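Local structure of chitinase (Paenibacillus sp. FPU-7, 5GZT) at residues L57-A63 and A79-N83; T673-P677 and A754-I758. The protein probably hydrolyses the beta-1,4 linkages of chitin and chitodextrins at internal positions of the chain, as an endo-acting glycoside hydrolase of family 18. All coordinates share one frame; numbering follows the deposited sequence.

Interaction 1 (L57-A63 and A79-N83)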
ATOM      1  N   LEU B  57      20.472  59.042  25.667  1.00 32.24           N
ATOM      2  CA  LEU B  57      20.984  59.799  26.793  1.00 32.64           C
ATOM      3  C   LEU B  57      22.453  59.971  26.480  1.00 39.85           C
ATOM      4  O   LEU B  57      23.178  58.959  26.404  1.00 34.74           O
ATOM      5  CB  LEU B  57      20.802  59.037  28.137  1.00 32.18           C
ATOM      6  CG  LEU B  57      19.338  59.027  28.636  1.00 33.49           C
ATOM      7  CD1 LEU B  57      18.435  58.370  27.627  1.00 32.38           C
ATOM      8  CD2 LEU B  57      19.250  58.375  29.994  1.00 37.31           C
ATOM      9  N   LYS B  58      22.896  61.203  26.238  1.00 43.43           N
ATOM     10  CA  LYS B  58      24.284  61.435  25.728  1.00 46.62           C
ATOM     11  C   LYS B  58      25.232  61.704  26.825  1.00 43.70           C
ATOM     12  O   LYS B  58      24.804  61.895  27.990  1.00 41.05           O
ATOM     13  CB  LYS B  58      24.331  62.585  24.754  1.00 56.51           C
ATOM     14  CG  LYS B  58      23.728  62.252  23.406  1.00 58.82           C
ATOM     15  CD  LYS B  58      24.799  62.069  22.357  1.00 57.81           C
ATOM     16  CE  LYS B  58      24.142  61.797  21.037  1.00 56.67           C
ATOM     17  NZ  LYS B  58      25.125  61.247  20.097  1.00 50.95           N
ATOM     18  N   ASP B  59      26.536  61.706  26.489  1.00 44.26           N
ATOM     19  CA  ASP B  59      27.574  61.885  27.525  1.00 51.60           C
ATOM     20  C   ASP B  59      27.481  63.294  28.224  1.00 47.85           C
ATOM     21  O   ASP B  59      28.002  63.465  29.329  1.00 47.00           O
ATOM     22  CB  ASP B  59      29.033  61.545  26.996  1.00 50.57           C
ATOM     23  CG  ASP B  59      30.068  61.341  28.148  1.00 53.18           C
ATOM     24  OD1 ASP B  59      29.852  60.613  29.157  1.00 48.10           O
ATOM     25  OD2 ASP B  59      31.154  61.939  28.073  1.00 71.40           O
ATOM     26  N   LEU B  60      26.791  64.260  27.598  1.00 52.91           N
ATOM     27  CA  LEU B  60      26.568  65.616  28.191  1.00 57.41           C
ATOM     28  C   LEU B  60      25.556  65.587  29.397  1.00 61.23           C
ATOM     29  O   LEU B  60      25.534  66.529  30.226  1.00 49.87           O
ATOM     30  CB  LEU B  60      26.141  66.599  27.080  1.00 56.77           C
ATOM     31  CG  LEU B  60      26.977  66.583  25.738  1.00 66.53           C
ATOM     32  CD1 LEU B  60      26.116  66.418  24.459  1.00 63.32           C
ATOM     33  CD2 LEU B  60      27.947  67.773  25.617  1.00 58.29           C
ATOM     34  N   LEU B  61      24.755  64.501  29.506  1.00 57.03           N
ATOM     35  CA  LEU B  61      23.860  64.281  30.652  1.00 48.19           C
ATOM     36  C   LEU B  61      24.549  64.531  31.991  1.00 51.41           C
ATOM     37  O   LEU B  61      25.531  63.888  32.290  1.00 48.37           O
ATOM     38  CB  LEU B  61      23.301  62.848  30.675  1.00 51.59           C
ATOM     39  CG  LEU B  61      22.110  62.681  31.623  1.00 47.13           C
ATOM     40  CD1 LEU B  61      20.894  63.341  31.015  1.00 46.27           C
ATOM     41  CD2 LEU B  61      21.776  61.214  31.854  1.00 52.58           C
ATOM     42  N   PRO B  62      24.021  65.467  32.814  1.00 49.34           N
ATOM     43  CA  PRO B  62      24.726  65.745  34.076  1.00 51.02           C
ATOM     44  C   PRO B  62      24.506  64.671  35.123  1.00 52.32           C
ATOM     45  O   PRO B  62      23.524  63.910  35.039  1.00 55.50           O
ATOM     46  CB  PRO B  62      24.131  67.098  34.554  1.00 49.64           C
ATOM     47  CG  PRO B  62      23.419  67.667  33.391  1.00 48.66           C
ATOM     48  CD  PRO B  62      23.099  66.556  32.425  1.00 50.58           C
ATOM     49  N   ALA B  63      25.396  64.645  36.109  1.00 47.07           N
ATOM     50  CA  ALA B  63      25.253  63.774  37.239  1.00 53.59           C
ATOM     51  C   ALA B  63      23.856  63.992  37.895  1.00 59.18           C
ATOM     52  O   ALA B  63      23.297  65.096  37.818  1.00 53.55           O
ATOM     53  CB  ALA B  63      26.369  64.044  38.232  1.00 57.64           C
ATOM     54  N   ALA B  79      23.968  56.143  27.013  1.00 35.92           N
ATOM     55  CA  ALA B  79      25.347  56.294  26.558  1.00 40.04           C
ATOM     56  C   ALA B  79      25.936  57.496  27.293  1.00 44.21           C
ATOM     57  O   ALA B  79      26.278  58.527  26.680  1.00 38.16           O
ATOM     58  CB  ALA B  79      25.318  56.525  25.039  1.00 38.99           C
ATOM     59  N   ALA B  80      25.970  57.407  28.615  1.00 42.01           N
ATOM     60  CA  ALA B  80      26.239  58.583  29.430  1.00 40.72           C
ATOM     61  C   ALA B  80      27.028  58.120  30.621  1.00 43.18           C
ATOM     62  O   ALA B  80      26.591  57.225  31.358  1.00 41.74           O
ATOM     63  CB  ALA B  80      24.919  59.277  29.819  1.00 38.86           C
ATOM     64  N   SER B  81      28.249  58.661  30.765  1.00 45.66           N
ATOM     65  CA  SER B  81      29.175  58.259  31.863  1.00 39.99           C
ATOM     66  C   SER B  81      28.812  58.766  33.257  1.00 38.86           C
ATOM     67  O   SER B  81      29.328  58.244  34.278  1.00 40.22           O
ATOM     68  CB  SER B  81      30.639  58.667  31.523  1.00 48.99           C
ATOM     69  OG  SER B  81      30.781  60.087  31.482  1.00 49.68           O
ATOM     70  N   ALA B  82      27.910  59.738  33.357  1.00 43.85           N
ATOM     71  CA  ALA B  82      27.606  60.340  34.675  1.00 44.49           C
ATOM     72  C   ALA B  82      26.601  59.493  35.511  1.00 46.05           C
ATOM     73  O   ALA B  82      25.562  60.010  35.965  1.00 43.07           O
ATOM     74  CB  ALA B  82      27.115  61.789  34.479  1.00 44.30           C
ATOM     75  N   ASN B  83      26.952  58.226  35.766  1.00 44.59           N
ATOM     76  CA  ASN B  83      26.117  57.302  36.585  1.00 47.92           C
ATOM     77  C   ASN B  83      24.589  57.438  36.285  1.00 39.48           C
ATOM     78  O   ASN B  83      23.791  57.809  37.148  1.00 36.20           O
ATOM     79  CB  ASN B  83      26.432  57.461  38.073  1.00 52.82           C
ATOM     80  CG  ASN B  83      27.942  57.518  38.338  1.00 65.16           C
ATOM     81  OD1 ASN B  83      28.716  56.598  37.968  1.00 56.04           O
ATOM     82  ND2 ASN B  83      28.378  58.628  38.938  1.00 65.20           N
TER
HETATM   83  O   HOH W   1      26.987  61.600  31.319  1.00 54.48           O
HETATM   84  O   HOH W   2      23.106  61.180  35.205  1.00 40.67           O
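Asp59 OD1 is gripped by two donors of Ser81. The hydroxyl comes in on the side of the other carboxylate oxygen, using the syn lone pair, with OG 2.6 Å from OD1; the backbone N of Ser81 lies 3.0 Å from the same OD1 and meets it nearly along the C-O axis, with 157° at the hydrogen. CG of Asp59 stands anti to its backbone N (chi1 -164°), which swings the carboxylate across to the neighbouring loop, while chi1 of 66° in Ser81 turns OG back toward it. Two donors on the one oxygen should restrict the turning of the carboxylate. The two loops are equivalent corners on successive coils of a right-handed parallel beta-helix, in which strand 55-57 lies beside strand 72-78, and Ala79 N to Leu57 O (3.0 Å) carries the pairing one residue past the end of strand 72-78. Between the coils the methyl of Ala80 sits close to Lys58 O and 4.0 Å from CB of Leu61, whose side chain turns inward against Val67. Lys58 to Leu61 form a type I turn. Water 1 joins this turn to the next coil, donating to Asp59 O and Leu61 O and accepting from Ala82 N, which is 2.9 Å from the water oxygen. Ala82, centre of an inverse gamma turn, rests its methyl 3.4 Å from Leu61 O, and water 2 bridges Pro62 O and Ala82 O.

Interaction 2 (T673-P677 and A754-I758)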
ATOM      1  N   THR B 673      14.311 -32.314 -20.814  1.00 15.76           N
ATOM      2  CA  THR B 673      14.478 -31.303 -19.855  1.00 16.55           C
ATOM      3  C   THR B 673      13.203 -31.018 -19.091  1.00 15.59           C
ATOM      4  O   THR B 673      12.150 -30.750 -19.662  1.00 19.06           O
ATOM      5  CB  THR B 673      14.966 -29.990 -20.590  1.00 20.12           C
ATOM      6  OG1 THR B 673      16.181 -30.337 -21.236  1.00 19.30           O
ATOM      7  CG2 THR B 673      15.286 -28.862 -19.564  1.00 18.29           C
ATOM      8  N   PHE B 674      13.309 -31.036 -17.801  1.00 12.70           N
ATOM      9  CA  PHE B 674      12.234 -30.589 -16.897  1.00 12.63           C
ATOM     10  C   PHE B 674      12.527 -29.110 -16.593  1.00 14.08           C
ATOM     11  O   PHE B 674      13.734 -28.715 -16.430  1.00 14.44           O
ATOM     12  CB  PHE B 674      12.309 -31.335 -15.574  1.00 13.20           C
ATOM     13  CG  PHE B 674      12.025 -32.811 -15.703  1.00 13.14           C
ATOM     14  CD1 PHE B 674      10.798 -33.251 -16.159  1.00 14.20           C
ATOM     15  CD2 PHE B 674      12.953 -33.731 -15.326  1.00 14.48           C
ATOM     16  CE1 PHE B 674      10.493 -34.620 -16.214  1.00 13.71           C
ATOM     17  CE2 PHE B 674      12.665 -35.073 -15.379  1.00 15.94           C
ATOM     18  CZ  PHE B 674      11.425 -35.503 -15.830  1.00 14.15           C
ATOM     19  N   ILE B 675      11.480 -28.305 -16.584  1.00 13.99           N
ATOM     20  CA  ILE B 675      11.598 -26.909 -16.276  1.00 16.41           C
ATOM     21  C   ILE B 675      10.634 -26.530 -15.178  1.00 15.13           C
ATOM     22  O   ILE B 675       9.458 -26.732 -15.351  1.00 16.63           O
ATOM     23  CB  ILE B 675      11.395 -26.026 -17.526  1.00 17.21           C
ATOM     24  CG1 ILE B 675      12.484 -26.332 -18.568  1.00 18.45           C
ATOM     25  CG2 ILE B 675      11.540 -24.526 -17.145  1.00 15.45           C
ATOM     26  CD1 ILE B 675      12.131 -25.678 -19.936  1.00 21.42           C
ATOM     27  N   LEU B 676      11.156 -25.927 -14.093  1.00 13.96           N
ATOM     28  CA  LEU B 676      10.352 -25.552 -12.944  1.00 14.64           C
ATOM     29  C   LEU B 676      10.603 -24.073 -12.562  1.00 14.58           C
ATOM     30  O   LEU B 676      11.628 -23.760 -11.875  1.00 14.93           O
ATOM     31  CB  LEU B 676      10.679 -26.435 -11.744  1.00 15.55           C
ATOM     32  CG  LEU B 676      10.459 -27.955 -11.937  1.00 16.27           C
ATOM     33  CD1 LEU B 676      11.722 -28.597 -12.474  1.00 16.84           C
ATOM     34  CD2 LEU B 676      10.084 -28.669 -10.679  1.00 17.51           C
ATOM     35  N   PRO B 677       9.690 -23.213 -12.962  1.00 15.15           N
ATOM     36  CA  PRO B 677       9.690 -21.805 -12.516  1.00 15.83           C
ATOM     37  C   PRO B 677       9.496 -21.694 -11.001  1.00 18.35           C
ATOM     38  O   PRO B 677       8.754 -22.539 -10.379  1.00 19.44           O
ATOM     39  CB  PRO B 677       8.509 -21.177 -13.279  1.00 14.89           C
ATOM     40  CG  PRO B 677       8.283 -22.120 -14.463  1.00 15.54           C
ATOM     41  CD  PRO B 677       8.499 -23.477 -13.830  1.00 14.46           C
ATOM     42  N   ALA B 754       9.341 -30.914  -5.521  1.00 15.38           N
ATOM     43  CA  ALA B 754       8.409 -30.754  -6.649  1.00 14.87           C
ATOM     44  C   ALA B 754       8.395 -32.016  -7.463  1.00 13.28           C
ATOM     45  O   ALA B 754       9.425 -32.463  -7.867  1.00 15.02           O
ATOM     46  CB  ALA B 754       8.923 -29.659  -7.545  1.00 14.75           C
ATOM     47  N   SER B 755       7.216 -32.505  -7.792  1.00 13.67           N
ATOM     48  CA  SER B 755       7.036 -33.672  -8.626  1.00 12.03           C
ATOM     49  C   SER B 755       6.939 -33.371 -10.156  1.00 12.37           C
ATOM     50  O   SER B 755       6.139 -32.555 -10.596  1.00 12.13           O
ATOM     51  CB  SER B 755       5.680 -34.272  -8.224  1.00 14.07           C
ATOM     52  OG  SER B 755       5.407 -35.469  -8.977  1.00 12.29           O
ATOM     53  N   VAL B 756       7.779 -34.046 -10.931  1.00 13.20           N
ATOM     54  CA  VAL B 756       7.670 -34.130 -12.387  1.00 13.56           C
ATOM     55  C   VAL B 756       7.814 -35.673 -12.722  1.00 14.76           C
ATOM     56  O   VAL B 756       7.931 -36.510 -11.773  1.00 15.04           O
ATOM     57  CB  VAL B 756       8.725 -33.295 -13.089  1.00 13.35           C
ATOM     58  CG1 VAL B 756       8.410 -31.810 -12.796  1.00 14.05           C
ATOM     59  CG2 VAL B 756      10.070 -33.609 -12.557  1.00 14.09           C
ATOM     60  N   THR B 757       7.724 -36.003 -13.998  1.00 13.67           N
ATOM     61  CA  THR B 757       7.454 -37.352 -14.456  1.00 14.63           C
ATOM     62  C   THR B 757       8.302 -37.810 -15.625  1.00 16.10           C
ATOM     63  O   THR B 757       8.370 -37.127 -16.650  1.00 15.29           O
ATOM     64  CB  THR B 757       6.020 -37.425 -14.783  1.00 13.55           C
ATOM     65  OG1 THR B 757       5.261 -36.983 -13.650  1.00 13.13           O
ATOM     66  CG2 THR B 757       5.603 -38.763 -15.161  1.00 14.10           C
ATOM     67  N   ILE B 758       8.881 -39.008 -15.458  1.00 15.40           N
ATOM     68  CA  ILE B 758       9.266 -39.860 -16.571  1.00 14.88           C
ATOM     69  C   ILE B 758       8.126 -40.771 -16.941  1.00 16.05           C
ATOM     70  O   ILE B 758       7.792 -41.647 -16.138  1.00 13.22           O
ATOM     71  CB  ILE B 758      10.509 -40.618 -16.256  1.00 15.15           C
ATOM     72  CG1 ILE B 758      11.670 -39.658 -16.121  1.00 15.51           C
ATOM     73  CG2 ILE B 758      10.854 -41.613 -17.366  1.00 16.39           C
ATOM     74  CD1 ILE B 758      12.971 -40.287 -15.588  1.00 17.51           C
TER
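Phe674 lays one face of its ring over Val756, whose CG2 methyl stands 3.7 Å from the ring centroid and only 9° off the normal, a CH-pi contact made almost centrally. With chi1 of Val756 at -67°, CG2 falls between the backbone N and the carbonyl carbon, and this branch is the one that meets the ring, while CG1 leans back along the strand, toward Leu676. The two side chains divide the space between the strands: the broad ring covers one methyl of the valine, and CD2 of Leu676 meets the other, CG1, tip to tip at 4.1 Å. That same CD2 presses into the shallow place left by the small side chain of Ala754, 3.5 Å from its CB, closer than usual for two carbons. The far edge of the ring meets both backbone and side chain. Thr757 O lies in the ring plane, 3.3 Å from CE1, facing the edge, and CG1 of Ile758 comes up near the same plane at 4.2 Å from CZ. Phe674 thus has a methyl over a face and a carbonyl oxygen and a methylene along its edge. Further apolar neighbours close in from the flanking strands: Val719 against Phe674, Val734 against Val756 and Ile758. Segments 673-677 and 754-758 run nearly antiparallel (159° between their directions) with axes 8.8 Å apart, too distant for backbone pairing, and each belongs to a different sheet, 668-678 with 714-723 and 754-759 with 732-738. Interlocking side chains between two facing sheets are the mark of a beta-sandwich core, here that of the immunoglobulin-like domain.

Interaction 1 closes well before interaction 2 opens along the chain, and the two lie on opposite sides of the chain's centre, their centres 104 Å apart and their nearest atoms about 88 Å apart. They share no sheet or domain. Residues 57-63 and 79-83, 16 residues apart, join consecutive coils of the N-terminal beta-helix, whereas 673-677 and 754-758, 77 residues apart, meet across the core between the two sheets of the immunoglobulin-like domain. Between the contacts comes one TIM barrel, from strand 264-284 to 619-623; another runs from 765-771 to 1110-1114. The chain is thus an elongated series of modules: in one, coils are joined by hydrogen bonds; in another, sheets pack through apolar side chains.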